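Local coordinates for protein Alpha/beta hydrolase (Xanthomonas campestris pv. campestris, PDB 2QJW) that is of uncharacterised function but probably acts as a hydrolase of the alpha/beta superfamily, at residues Ala26-Arg31 and Ala168-Leu173. Residues are numbered along the deposited sequence; the frame is centred on the assembly and turned at random.
Sequences AEVAER and AFAELL
Val28 carries most of this helix-to-helix contact, reaching from 26-31 into the surface formed by Phe169, Ala170 and Leu173. Val28 CB already meets the Phe169 ring, with Phe169 CD2 4.0 Å away. From there Val28 CG1, anti to the backbone N (chi1 169°), takes over nearly all the touching. Val28 CG1 lies 3.8 Å from Phe169 CD2, approaching the ring obliquely. It is equally close to the backbone of Ala170, with 3.8 Å between Val28 CG1 and Ala170 CA. Ala170 CB is met by the same methyl, and Leu173 CD1 comes to 4.3 Å from Val28 CG1. One branch therefore sits among three residues of 168-173, and, consistent with the short side chain of Ala170, it comes down onto the backbone there. A second, smaller meeting lies one residue on, where Leu173 CD1 packs 4.1 Å from Ala29 CA. Leu173 CD1 also rests 3.8 Å above one face of the Phe169 ring, offset toward its rim, so Phe169 and Leu173 also pack on each other. No hydrogen bond crosses the contact, and only 182 Å² is buried in all; the evidence points to purely apolar packing. The segment axes approach to 9.7 Å and run in broadly the same direction, crossing at -37°, with Val28 and Ala170 having the nearest CA atoms. Phe169 and Leu173 also reach the central parallel sheet, touching Cys7 of strand 6-10 and Val77 of strand 76-81, while the Phe169 ring meets that of Phe101 on strand 99-103. Leu32 and Trp34, between helix 20-31 and strand 35-37, pack against Leu173. The contact thus joins the first and last long helices of the alpha/beta-hydrolase fold, side by side over the sheet.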
loop_
_atom_site.group_PDB
_atom_site.type_symbol
_atom_site.label_atom_id
_atom_site.label_comp_id
_atom_site.label_asym_id
_atom_site.label_seq_id
_atom_site.Cartn_x
_atom_site.Cartn_y
_atom_site.Cartn_z
ATOM N N ALA A 26 -0.923 17.512 6.702
ATOM C CA ALA A 26 -0.632 18.928 6.415
ATOM C C ALA A 26 0.876 19.135 6.235
ATOM O O ALA A 26 1.299 19.921 5.381
ATOM C CB ALA A 26 -1.165 19.811 7.491
ATOM N N GLU A 27 1.681 18.476 7.024
ATOM C CA GLU A 27 3.128 18.578 6.877
ATOM C C GLU A 27 3.530 17.988 5.526
ATOM O O GLU A 27 4.405 18.528 4.864
ATOM C CB GLU A 27 3.819 17.881 8.048
ATOM C CG GLU A 27 5.342 17.843 7.921
ATOM N N VAL A 28 2.891 16.915 5.058
ATOM C CA VAL A 28 3.221 16.366 3.744
ATOM C C VAL A 28 2.848 17.351 2.690
ATOM O O VAL A 28 3.659 17.631 1.782
ATOM C CB VAL A 28 2.481 15.032 3.511
ATOM C CG1 VAL A 28 2.590 14.570 2.107
ATOM C CG2 VAL A 28 3.063 13.957 4.409
ATOM N N ALA A 29 1.643 17.903 2.736
ATOM C CA ALA A 29 1.211 18.896 1.765
ATOM C C ALA A 29 2.246 20.038 1.762
ATOM O O ALA A 29 2.707 20.435 0.689
ATOM C CB ALA A 29 -0.159 19.406 2.058
ATOM N N GLU A 30 2.602 20.539 2.946
ATOM C CA GLU A 30 3.611 21.626 3.022
ATOM C C GLU A 30 4.897 21.292 2.332
ATOM O O GLU A 30 5.391 22.079 1.518
ATOM C CB GLU A 30 3.860 21.919 4.498
ATOM C CG GLU A 30 4.790 23.118 4.771
ATOM C CD GLU A 30 4.205 24.457 4.370
ATOM O OE1 GLU A 30 2.976 24.696 4.326
ATOM O OE2 GLU A 30 5.012 25.374 4.098
ATOM N N ARG A 31 5.456 20.135 2.616
ATOM C CA ARG A 31 6.756 19.725 2.099
ATOM C C ARG A 31 6.736 19.450 0.607
ATOM O O ARG A 31 7.799 19.494 -0.056
ATOM C CB ARG A 31 7.293 18.521 2.856
ATOM C CG ARG A 31 7.675 18.879 4.259
ATOM C CD ARG A 31 8.055 17.653 5.066
ATOM N N ALA A 168 2.073 7.426 1.924
ATOM C CA ALA A 168 1.071 7.070 0.910
ATOM C C ALA A 168 0.460 8.367 0.370
ATOM O O ALA A 168 0.224 8.482 -0.810
ATOM C CB ALA A 168 -0.011 6.156 1.480
ATOM N N PHE A 169 0.167 9.334 1.243
ATOM C CA PHE A 169 -0.367 10.595 0.764
ATOM C C PHE A 169 0.622 11.330 -0.148
ATOM O O PHE A 169 0.241 11.899 -1.188
ATOM C CB PHE A 169 -0.753 11.477 1.956
ATOM C CG PHE A 169 -1.499 12.734 1.596
ATOM C CD1 PHE A 169 -2.583 12.710 0.753
ATOM C CD2 PHE A 169 -1.154 13.923 2.228
ATOM C CE1 PHE A 169 -3.249 13.899 0.477
ATOM C CE2 PHE A 169 -1.837 15.102 1.944
ATOM C CZ PHE A 169 -2.837 15.072 1.094
ATOM N N ALA A 170 1.883 11.355 0.250
ATOM C CA ALA A 170 2.899 11.957 -0.566
ATOM C C ALA A 170 2.957 11.333 -1.928
ATOM O O ALA A 170 3.133 12.012 -2.941
ATOM C CB ALA A 170 4.287 11.792 0.166
ATOM N N GLU A 171 2.883 10.021 -1.987
ATOM C CA GLU A 171 2.912 9.313 -3.249
ATOM C C GLU A 171 1.750 9.668 -4.158
ATOM O O GLU A 171 1.890 9.718 -5.412
ATOM C CB GLU A 171 2.917 7.824 -2.985
ATOM C CG GLU A 171 4.261 7.345 -2.496
ATOM C CD GLU A 171 4.194 6.017 -1.765
ATOM O OE1 GLU A 171 3.123 5.355 -1.759
ATOM O OE2 GLU A 171 5.228 5.650 -1.174
ATOM N N LEU A 172 0.590 9.887 -3.536
ATOM C CA LEU A 172 -0.582 10.344 -4.275
ATOM C C LEU A 172 -0.312 11.741 -4.801
ATOM O O LEU A 172 -0.463 11.959 -6.025
ATOM C CB LEU A 172 -1.831 10.374 -3.410
ATOM C CG LEU A 172 -3.072 10.875 -4.139
ATOM C CD1 LEU A 172 -3.538 9.962 -5.238
ATOM C CD2 LEU A 172 -4.179 11.060 -3.118
ATOM N N LEU A 173 0.091 12.673 -3.963
ATOM C CA LEU A 173 0.324 14.052 -4.439
ATOM C C LEU A 173 1.391 14.098 -5.514
ATOM O O LEU A 173 1.238 14.849 -6.490
ATOM C CB LEU A 173 0.705 14.965 -3.308
ATOM C CG LEU A 173 -0.380 15.218 -2.235
ATOM C CD1 LEU A 173 0.179 16.171 -1.118
ATOM C CD2 LEU A 173 -1.683 15.671 -2.928
#